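Local coordinates for protein 4-hydroxy-tetrahydrodipicolinate synthase (Aquifex aeolicus, PDB 2EHH) that probably catalyses the condensation of pyruvate with L-aspartate-beta-semialdehyde to 4-hydroxy-tetrahydrodipicolinate, a step of lysine biosynthesis, at residues 35-41 with 70-75; 97-103 with 127-133; 157-163 with 181-187. All coordinates share one frame; numbering follows the deposited sequence.

Contact 1. Residues 35-41 with 70-75; sequences TDAILVC and IKVIAG
Ala37 to Val40 pair with Lys71 to Ala74 as parallel neighbours in a TIM barrel, the two strands of a beta-alpha-beta unit whose crossover helix is 52-66. Leu39 and Ile73 carry the face turned to the barrel interior. With its CG anti to the backbone N (chi1 160°), Leu39 sends CD1 across to the partner strand, 4.0 Å from CG2 of Ile73. The other branch of Ile73 stands out from the sheet and leans slightly back, and its CD1 lies 4.4 Å from Ala37 CB. At the foot of the pair Ala37 CB and Lys71 CB are pressed to 3.5 Å, beyond which the lysine bends at chi2 and again at chi4, taking its amine away from the strand. On the opposite face Ile38 is met by Ile70, just ahead of strand 71-75, which holds CG1 between its backbone N and carbonyl carbon (chi1 54°). This turns CD1 to the extended end of Ile38, while CG2 of Ile70 lies 3.6 Å from Thr35 O; the very short approach of the two CD1 atoms is doubtful in detail. Val40 CG2 meets Val72 CG1 more loosely at 4.4 Å, on the side where helix 52-66 packs against Val72 and Ala74. Asp36 turns its carboxylate elsewhere, to Ser5 N and Lys215. The ladder ends where Gly75 N donates to Val40 O at 2.9 Å, at a residue where a CB would collide with Cys41 O.

Contact 2. Residues 97-103 with 127-133; sequences DGALVVV and IPIIIYN
Ala99 to Val102 run parallel to Ile129 to Tyr132, the axes of the two strands approaching to 4.6 Å and diverging by 31°. Five backbone hydrogen bonds join the segments, passing back and forth between them from Ala99 N and Pro128 O to Val103 N and Tyr132 O. Four have N-H...O angles near 160° or above, but Tyr132 N meets Val101 O from above the carbonyl plane, at 142°. On the interior face Leu100 divides its contacts between two partners: CD1 lies 4.0 Å from Ile130 CG2, and CD2 is 3.9 Å from Tyr132 CD2. Val102 CG2, anti to its own backbone N, reaches the same ring carbon at 3.7 Å, and Tyr106 of the second subunit packs on both Val102 and Tyr132. Replacing Leu100 with alanine would probably open a gap between Ile130 and the ring and give Tyr132 more freedom to shift. The outer face is aliphatic, with Val101 CG2 set 3.7 Å from Ile129 CG2 beneath Phe118 of helix 111-124. Because hydrocarbon alone touches the Tyr132 ring from the partner strand, this contact steers the ring by shape, while its hydroxyl, the predicted proton donor and acceptor, is not engaged by the partner strand.

Contact 3. Residues 157-163 with 181-187; sequences IVASKES and FSVLSGD
Phe181 lies over the start of strand 157-162 and makes the densest part of this contact. Its CG stands anti to the backbone N (chi1 -167°), which lays the ring along the neighbouring backbone: Ala159 CA makes a CH-pi contact 3.8 Å from the ring centroid, and CZ comes within 3.3 Å of Ala159 C. Beyond it the parallel ladder is regular, Glu162 N reaching Leu184 O at 2.8 Å in a nearly straight bond. On the outer face Ser160 OG donates to Glu162 OE2 at 2.6 Å, and Arg169 and Asn133 hold the other carboxylate oxygen, so this buried acid is well supplied with partners. The far end is more open to solvent, with Gly186 and Asp187 partly exposed, but still closely fitted. There Gly186 N approaches Glu162 O from well above the carbonyl plane, Ser163 OG donates to Gly186 O at 2.9 Å, and any CB on the glycine would strike Ser163 OG. Looser is the touch of extended Lys161, its CE 3.9 Å from Gly186 CA. An extended lysine reaching from the sixth strand into the interior of a TIM barrel toward its C-terminal mouth, here the predicted Schiff-base residue, is the hallmark of the pyruvate-dependent class I aldolase family.

In the fold
The three contacts are successive arcs of one eight-stranded barrel. Contact 1 meets contact 2 along strands 71-75 and 98-102, where Ala74 O and Leu100 N lie 2.7 Å apart in a probable hydrogen bond, and inside the barrel Leu39 CD2 packs 3.7 Å from Leu100 CD2. Contact 2 joins contact 3 in the same way, with Ile131 O 2.6 Å from Lys161 N; their centres are about 9 Å apart. Contacts 1 and 3 do not touch, yet their interior side chains converge on the predicted active site. The nearest side-chain atoms of Tyr132 and Lys161 are about 3 Å apart, and Leu39 approaches Lys161 to about 5 Å and Ile203, a predicted pyruvate-binding residue, to about 4 Å.

Contact 1. Residues 35-41 with 70-75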
loop_
_atom_site.group_PDB
_atom_site.type_symbol
_atom_site.label_atom_id
_atom_site.label_comp_id
_atom_site.label_asym_id
_atom_site.label_seq_id
_atom_site.Cartn_x
_atom_site.Cartn_y
_atom_site.Cartn_z
ATOM N N THR A 35 -21.027 -26.830 -14.550
ATOM C CA THR A 35 -19.657 -26.388 -14.309
ATOM C C THR A 35 -18.708 -27.055 -15.310
ATOM O O THR A 35 -18.807 -28.252 -15.573
ATOM C CB THR A 35 -19.230 -26.703 -12.861
ATOM O OG1 THR A 35 -20.190 -26.137 -11.959
ATOM C CG2 THR A 35 -17.862 -26.102 -12.557
ATOM N N ASP A 36 -17.794 -26.272 -15.876
ATOM C CA ASP A 36 -16.861 -26.787 -16.871
ATOM C C ASP A 36 -15.699 -27.585 -16.294
ATOM O O ASP A 36 -15.235 -28.551 -16.905
ATOM C CB ASP A 36 -16.324 -25.635 -17.721
ATOM C CG ASP A 36 -17.416 -24.940 -18.506
ATOM O OD1 ASP A 36 -18.044 -25.602 -19.359
ATOM O OD2 ASP A 36 -17.656 -23.736 -18.269
ATOM N N ALA A 37 -15.227 -27.190 -15.117
ATOM C CA ALA A 37 -14.115 -27.893 -14.502
ATOM C C ALA A 37 -14.072 -27.687 -13.002
ATOM O O ALA A 37 -14.610 -26.712 -12.477
ATOM C CB ALA A 37 -12.805 -27.427 -15.125
ATOM N N ILE A 38 -13.418 -28.613 -12.317
ATOM C CA ILE A 38 -13.288 -28.529 -10.877
ATOM C C ILE A 38 -11.817 -28.458 -10.513
ATOM O O ILE A 38 -10.998 -29.219 -11.030
ATOM C CB ILE A 38 -13.908 -29.757 -10.170
ATOM C CG1 ILE A 38 -15.406 -29.828 -10.464
ATOM C CG2 ILE A 38 -13.685 -29.662 -8.665
ATOM C CD1 ILE A 38 -16.093 -31.013 -9.829
ATOM N N LEU A 39 -11.488 -27.510 -9.646
ATOM C CA LEU A 39 -10.129 -27.347 -9.158
ATOM C C LEU A 39 -10.145 -27.908 -7.749
ATOM O O LEU A 39 -10.863 -27.400 -6.886
ATOM C CB LEU A 39 -9.738 -25.867 -9.102
ATOM C CG LEU A 39 -8.561 -25.529 -8.180
ATOM C CD1 LEU A 39 -7.286 -26.154 -8.715
ATOM C CD2 LEU A 39 -8.413 -24.016 -8.065
ATOM N N VAL A 40 -9.376 -28.966 -7.517
ATOM C CA VAL A 40 -9.317 -29.559 -6.188
ATOM C C VAL A 40 -7.969 -29.267 -5.535
ATOM O O VAL A 40 -6.952 -29.142 -6.215
ATOM C CB VAL A 40 -9.537 -31.090 -6.242
ATOM C CG1 VAL A 40 -10.946 -31.389 -6.723
ATOM C CG2 VAL A 40 -8.517 -31.735 -7.168
ATOM N N CYS A 41 -7.978 -29.138 -4.214
ATOM C CA CYS A 41 -6.764 -28.864 -3.456
ATOM C C CYS A 41 -6.178 -27.490 -3.713
ATOM O O CYS A 41 -4.961 -27.322 -3.721
ATOM C CB CYS A 41 -5.714 -29.932 -3.742
ATOM S SG CYS A 41 -6.272 -31.550 -3.249
ATOM N N ILE A 70 -16.286 -33.935 -16.552
ATOM C CA ILE A 70 -15.916 -32.541 -16.333
ATOM C C ILE A 70 -14.411 -32.544 -16.111
ATOM O O ILE A 70 -13.855 -33.529 -15.623
ATOM C CB ILE A 70 -16.604 -31.950 -15.091
ATOM C CG1 ILE A 70 -16.319 -32.833 -13.877
ATOM C CG2 ILE A 70 -18.101 -31.809 -15.340
ATOM C CD1 ILE A 70 -16.995 -32.366 -12.616
ATOM N N LYS A 71 -13.745 -31.457 -16.479
ATOM C CA LYS A 71 -12.302 -31.391 -16.303
ATOM C C LYS A 71 -11.929 -31.338 -14.824
ATOM O O LYS A 71 -12.685 -30.834 -13.989
ATOM C CB LYS A 71 -11.734 -30.165 -17.018
ATOM C CG LYS A 71 -11.942 -30.147 -18.525
ATOM C CD LYS A 71 -11.179 -31.266 -19.211
ATOM C CE LYS A 71 -11.159 -31.070 -20.724
ATOM N NZ LYS A 71 -10.483 -29.793 -21.116
ATOM N N VAL A 72 -10.761 -31.880 -14.509
ATOM C CA VAL A 72 -10.265 -31.881 -13.147
ATOM C C VAL A 72 -8.892 -31.241 -13.157
ATOM O O VAL A 72 -7.981 -31.715 -13.837
ATOM C CB VAL A 72 -10.145 -33.309 -12.565
ATOM C CG1 VAL A 72 -9.533 -33.248 -11.168
ATOM C CG2 VAL A 72 -11.519 -33.969 -12.507
ATOM N N ILE A 73 -8.768 -30.140 -12.421
ATOM C CA ILE A 73 -7.510 -29.416 -12.301
ATOM C C ILE A 73 -7.025 -29.625 -10.869
ATOM O O ILE A 73 -7.788 -29.477 -9.913
ATOM C CB ILE A 73 -7.706 -27.900 -12.551
ATOM C CG1 ILE A 73 -8.332 -27.675 -13.933
ATOM C CG2 ILE A 73 -6.367 -27.182 -12.470
ATOM C CD1 ILE A 73 -8.720 -26.226 -14.217
ATOM N N ALA A 74 -5.756 -29.967 -10.714
ATOM C CA ALA A 74 -5.215 -30.207 -9.388
ATOM C C ALA A 74 -4.273 -29.112 -8.904
ATOM O O ALA A 74 -3.398 -28.658 -9.643
ATOM C CB ALA A 74 -4.494 -31.547 -9.363
ATOM N N GLY A 75 -4.471 -28.688 -7.659
ATOM C CA GLY A 75 -3.599 -27.690 -7.072
ATOM C C GLY A 75 -2.384 -28.494 -6.656
ATOM O O GLY A 75 -2.488 -29.358 -5.785
#

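Contact 2. Residues 97-103 with 127-133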
loop_
_atom_site.group_PDB
_atom_site.type_symbol
_atom_site.label_atom_id
_atom_site.label_comp_id
_atom_site.label_asym_id
_atom_site.label_seq_id
_atom_site.Cartn_x
_atom_site.Cartn_y
_atom_site.Cartn_z
ATOM N N ASP A 97 -6.478 -33.322 -15.646
ATOM C CA ASP A 97 -6.435 -32.597 -16.914
ATOM C C ASP A 97 -5.475 -31.415 -16.898
ATOM O O ASP A 97 -4.997 -30.974 -17.944
ATOM C CB ASP A 97 -7.832 -32.110 -17.287
ATOM C CG ASP A 97 -8.827 -33.241 -17.386
ATOM O OD1 ASP A 97 -9.643 -33.408 -16.453
ATOM O OD2 ASP A 97 -8.781 -33.971 -18.395
ATOM N N GLY A 98 -5.192 -30.900 -15.708
ATOM C CA GLY A 98 -4.280 -29.778 -15.600
ATOM C C GLY A 98 -3.793 -29.605 -14.177
ATOM O O GLY A 98 -4.350 -30.198 -13.252
ATOM N N ALA A 99 -2.747 -28.804 -14.009
ATOM C CA ALA A 99 -2.184 -28.543 -12.691
ATOM C C ALA A 99 -2.140 -27.039 -12.434
ATOM O O ALA A 99 -1.645 -26.279 -13.264
ATOM C CB ALA A 99 -0.777 -29.123 -12.595
ATOM N N LEU A 100 -2.679 -26.621 -11.291
ATOM C CA LEU A 100 -2.680 -25.213 -10.898
ATOM C C LEU A 100 -1.474 -25.052 -9.979
ATOM O O LEU A 100 -1.414 -25.662 -8.910
ATOM C CB LEU A 100 -3.958 -24.863 -10.134
ATOM C CG LEU A 100 -4.089 -23.399 -9.695
ATOM C CD1 LEU A 100 -4.843 -22.612 -10.763
ATOM C CD2 LEU A 100 -4.838 -23.329 -8.380
ATOM N N VAL A 101 -0.513 -24.241 -10.399
ATOM C CA VAL A 101 0.705 -24.036 -9.633
ATOM C C VAL A 101 0.792 -22.604 -9.139
ATOM O O VAL A 101 1.003 -21.680 -9.922
ATOM C CB VAL A 101 1.929 -24.357 -10.496
ATOM C CG1 VAL A 101 3.202 -24.206 -9.679
ATOM C CG2 VAL A 101 1.799 -25.776 -11.056
ATOM N N VAL A 102 0.616 -22.423 -7.839
ATOM C CA VAL A 102 0.651 -21.087 -7.262
ATOM C C VAL A 102 2.054 -20.491 -7.266
ATOM O O VAL A 102 3.057 -21.211 -7.201
ATOM C CB VAL A 102 0.103 -21.100 -5.803
ATOM C CG1 VAL A 102 1.085 -21.822 -4.880
ATOM C CG2 VAL A 102 -0.151 -19.675 -5.319
ATOM N N VAL A 103 2.122 -19.170 -7.386
ATOM C CA VAL A 103 3.402 -18.478 -7.340
ATOM C C VAL A 103 3.850 -18.698 -5.897
ATOM O O VAL A 103 3.064 -18.509 -4.975
ATOM C CB VAL A 103 3.230 -16.956 -7.583
ATOM C CG1 VAL A 103 4.508 -16.213 -7.212
ATOM C CG2 VAL A 103 2.866 -16.698 -9.037
ATOM N N ILE A 127 2.158 -31.931 -18.463
ATOM C CA ILE A 127 0.746 -31.708 -18.163
ATOM C C ILE A 127 0.454 -30.216 -18.285
ATOM O O ILE A 127 1.305 -29.387 -17.962
ATOM C CB ILE A 127 0.395 -32.174 -16.725
ATOM C CG1 ILE A 127 -1.116 -32.075 -16.493
ATOM C CG2 ILE A 127 1.128 -31.314 -15.697
ATOM C CD1 ILE A 127 -1.553 -32.506 -15.101
ATOM N N PRO A 128 -0.743 -29.848 -18.766
ATOM C CA PRO A 128 -1.047 -28.420 -18.887
ATOM C C PRO A 128 -0.944 -27.747 -17.519
ATOM O O PRO A 128 -1.481 -28.244 -16.534
ATOM C CB PRO A 128 -2.473 -28.417 -19.432
ATOM C CG PRO A 128 -2.503 -29.667 -20.276
ATOM C CD PRO A 128 -1.804 -30.669 -19.375
ATOM N N ILE A 129 -0.252 -26.616 -17.468
ATOM C CA ILE A 129 -0.064 -25.897 -16.216
ATOM C C ILE A 129 -0.666 -24.502 -16.227
ATOM O O ILE A 129 -0.511 -23.755 -17.193
ATOM C CB ILE A 129 1.437 -25.776 -15.888
ATOM C CG1 ILE A 129 2.015 -27.170 -15.627
ATOM C CG2 ILE A 129 1.645 -24.858 -14.679
ATOM C CD1 ILE A 129 3.526 -27.207 -15.601
ATOM N N ILE A 130 -1.354 -24.168 -15.139
ATOM C CA ILE A 130 -1.970 -22.856 -14.975
ATOM C C ILE A 130 -1.250 -22.141 -13.839
ATOM O O ILE A 130 -1.219 -22.632 -12.711
ATOM C CB ILE A 130 -3.464 -22.955 -14.579
ATOM C CG1 ILE A 130 -4.220 -23.836 -15.572
ATOM C CG2 ILE A 130 -4.086 -21.551 -14.536
ATOM C CD1 ILE A 130 -5.683 -24.054 -15.212
ATOM N N ILE A 131 -0.659 -20.993 -14.140
ATOM C CA ILE A 131 0.026 -20.211 -13.119
ATOM C C ILE A 131 -1.048 -19.573 -12.237
ATOM O O ILE A 131 -2.100 -19.160 -12.731
ATOM C CB ILE A 131 0.879 -19.094 -13.760
ATOM C CG1 ILE A 131 2.063 -19.714 -14.504
ATOM C CG2 ILE A 131 1.366 -18.121 -12.686
ATOM C CD1 ILE A 131 2.824 -18.722 -15.376
ATOM N N TYR A 132 -0.797 -19.500 -10.934
ATOM C CA TYR A 132 -1.767 -18.890 -10.032
ATOM C C TYR A 132 -1.117 -17.706 -9.330
ATOM O O TYR A 132 -0.271 -17.876 -8.450
ATOM C CB TYR A 132 -2.274 -19.921 -9.012
ATOM C CG TYR A 132 -3.274 -19.375 -8.011
ATOM C CD1 TYR A 132 -3.992 -18.207 -8.272
ATOM C CD2 TYR A 132 -3.528 -20.048 -6.812
ATOM C CE1 TYR A 132 -4.934 -17.724 -7.370
ATOM C CE2 TYR A 132 -4.474 -19.570 -5.906
ATOM C CZ TYR A 132 -5.172 -18.410 -6.195
ATOM O OH TYR A 132 -6.129 -17.942 -5.320
ATOM N N ASN A 133 -1.516 -16.505 -9.741
ATOM C CA ASN A 133 -0.977 -15.271 -9.182
ATOM C C ASN A 133 -1.974 -14.633 -8.225
ATOM O O ASN A 133 -3.091 -14.291 -8.616
ATOM C CB ASN A 133 -0.650 -14.288 -10.316
ATOM C CG ASN A 133 0.005 -13.007 -9.820
ATOM O OD1 ASN A 133 1.090 -13.037 -9.232
ATOM N ND2 ASN A 133 -0.645 -11.873 -10.067
#

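Contact 3. Residues 157-163 with 181-187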
loop_
_atom_site.group_PDB
_atom_site.type_symbol
_atom_site.label_atom_id
_atom_site.label_comp_id
_atom_site.label_asym_id
_atom_site.label_seq_id
_atom_site.Cartn_x
_atom_site.Cartn_y
_atom_site.Cartn_z
ATOM N N ILE A 157 3.051 -24.349 -20.397
ATOM C CA ILE A 157 2.434 -23.314 -19.565
ATOM C C ILE A 157 1.431 -22.573 -20.444
ATOM O O ILE A 157 1.805 -21.763 -21.295
ATOM C CB ILE A 157 3.526 -22.381 -19.008
ATOM C CG1 ILE A 157 4.443 -23.202 -18.089
ATOM C CG2 ILE A 157 2.904 -21.221 -18.257
ATOM C CD1 ILE A 157 5.644 -22.461 -17.555
ATOM N N VAL A 158 0.151 -22.853 -20.213
ATOM C CA VAL A 158 -0.930 -22.315 -21.038
ATOM C C VAL A 158 -1.903 -21.292 -20.471
ATOM O O VAL A 158 -2.722 -20.748 -21.212
ATOM C CB VAL A 158 -1.786 -23.472 -21.567
ATOM C CG1 VAL A 158 -0.906 -24.478 -22.296
ATOM C CG2 VAL A 158 -2.499 -24.150 -20.402
ATOM N N ALA A 159 -1.847 -21.031 -19.174
ATOM C CA ALA A 159 -2.789 -20.078 -18.608
ATOM C C ALA A 159 -2.357 -19.528 -17.261
ATOM O O ALA A 159 -1.360 -19.963 -16.683
ATOM C CB ALA A 159 -4.146 -20.734 -18.474
ATOM N N SER A 160 -3.116 -18.555 -16.776
ATOM C CA SER A 160 -2.852 -17.958 -15.476
ATOM C C SER A 160 -4.152 -17.576 -14.788
ATOM O O SER A 160 -5.045 -16.991 -15.405
ATOM C CB SER A 160 -1.979 -16.708 -15.608
ATOM O OG SER A 160 -1.732 -16.141 -14.327
ATOM N N LYS A 161 -4.266 -17.937 -13.513
ATOM C CA LYS A 161 -5.429 -17.574 -12.722
ATOM C C LYS A 161 -4.989 -16.283 -12.055
ATOM O O LYS A 161 -4.076 -16.283 -11.221
ATOM C CB LYS A 161 -5.727 -18.623 -11.654
ATOM C CG LYS A 161 -6.862 -18.224 -10.719
ATOM C CD LYS A 161 -7.007 -19.210 -9.552
ATOM C CE LYS A 161 -8.126 -18.781 -8.607
ATOM N NZ LYS A 161 -8.139 -19.573 -7.339
ATOM N N GLU A 162 -5.632 -15.183 -12.424
ATOM C CA GLU A 162 -5.265 -13.883 -11.888
ATOM C C GLU A 162 -6.200 -13.328 -10.819
ATOM O O GLU A 162 -7.314 -12.894 -11.116
ATOM C CB GLU A 162 -5.151 -12.871 -13.032
ATOM C CG GLU A 162 -3.995 -13.118 -13.992
ATOM C CD GLU A 162 -2.635 -12.903 -13.339
ATOM O OE1 GLU A 162 -2.538 -12.054 -12.422
ATOM O OE2 GLU A 162 -1.660 -13.565 -13.756
ATOM N N SER A 163 -5.745 -13.369 -9.572
ATOM C CA SER A 163 -6.503 -12.817 -8.458
ATOM C C SER A 163 -5.799 -11.496 -8.184
ATOM O O SER A 163 -4.979 -11.395 -7.268
ATOM C CB SER A 163 -6.415 -13.714 -7.221
ATOM O OG SER A 163 -7.033 -14.964 -7.457
ATOM N N PHE A 181 -2.546 -18.253 -25.131
ATOM C CA PHE A 181 -2.514 -18.208 -23.672
ATOM C C PHE A 181 -3.895 -17.843 -23.145
ATOM O O PHE A 181 -4.617 -17.071 -23.770
ATOM C CB PHE A 181 -1.500 -17.164 -23.208
ATOM C CG PHE A 181 -1.159 -17.255 -21.753
ATOM C CD1 PHE A 181 -0.254 -18.210 -21.298
ATOM C CD2 PHE A 181 -1.739 -16.384 -20.833
ATOM C CE1 PHE A 181 0.073 -18.298 -19.949
ATOM C CE2 PHE A 181 -1.416 -16.464 -19.476
ATOM C CZ PHE A 181 -0.509 -17.421 -19.035
ATOM N N SER A 182 -4.264 -18.385 -21.993
ATOM C CA SER A 182 -5.572 -18.089 -21.434
ATOM C C SER A 182 -5.528 -17.450 -20.051
ATOM O O SER A 182 -4.879 -17.959 -19.139
ATOM C CB SER A 182 -6.408 -19.367 -21.380
ATOM O OG SER A 182 -7.534 -19.197 -20.538
ATOM N N VAL A 183 -6.208 -16.319 -19.909
ATOM C CA VAL A 183 -6.283 -15.644 -18.620
ATOM C C VAL A 183 -7.612 -15.994 -17.961
ATOM O O VAL A 183 -8.677 -15.867 -18.568
ATOM C CB VAL A 183 -6.210 -14.113 -18.759
ATOM C CG1 VAL A 183 -6.425 -13.461 -17.392
ATOM C CG2 VAL A 183 -4.865 -13.707 -19.338
ATOM N N LEU A 184 -7.547 -16.444 -16.715
ATOM C CA LEU A 184 -8.748 -16.796 -15.977
ATOM C C LEU A 184 -8.872 -15.878 -14.770
ATOM O O LEU A 184 -7.897 -15.656 -14.050
ATOM C CB LEU A 184 -8.675 -18.249 -15.516
ATOM C CG LEU A 184 -8.651 -19.302 -16.630
ATOM C CD1 LEU A 184 -8.338 -20.668 -16.045
ATOM C CD2 LEU A 184 -9.997 -19.311 -17.339
ATOM N N SER A 185 -10.067 -15.339 -14.556
ATOM C CA SER A 185 -10.302 -14.455 -13.417
ATOM C C SER A 185 -10.161 -15.226 -12.116
ATOM O O SER A 185 -10.677 -16.338 -11.985
ATOM C CB SER A 185 -11.706 -13.858 -13.479
ATOM O OG SER A 185 -11.999 -13.147 -12.285
ATOM N N GLY A 186 -9.462 -14.631 -11.155
ATOM C CA GLY A 186 -9.285 -15.276 -9.868
ATOM C C GLY A 186 -10.144 -14.599 -8.815
ATOM O O GLY A 186 -9.933 -14.772 -7.618
ATOM N N ASP A 187 -11.121 -13.822 -9.268
ATOM C CA ASP A 187 -12.012 -13.111 -8.363
ATOM C C ASP A 187 -13.374 -12.919 -9.016
ATOM O O ASP A 187 -13.487 -12.293 -10.071
ATOM C CB ASP A 187 -11.385 -11.771 -7.983
ATOM C CG ASP A 187 -10.226 -11.931 -7.009
ATOM O OD1 ASP A 187 -10.460 -12.414 -5.875
ATOM O OD2 ASP A 187 -9.084 -11.583 -7.380
#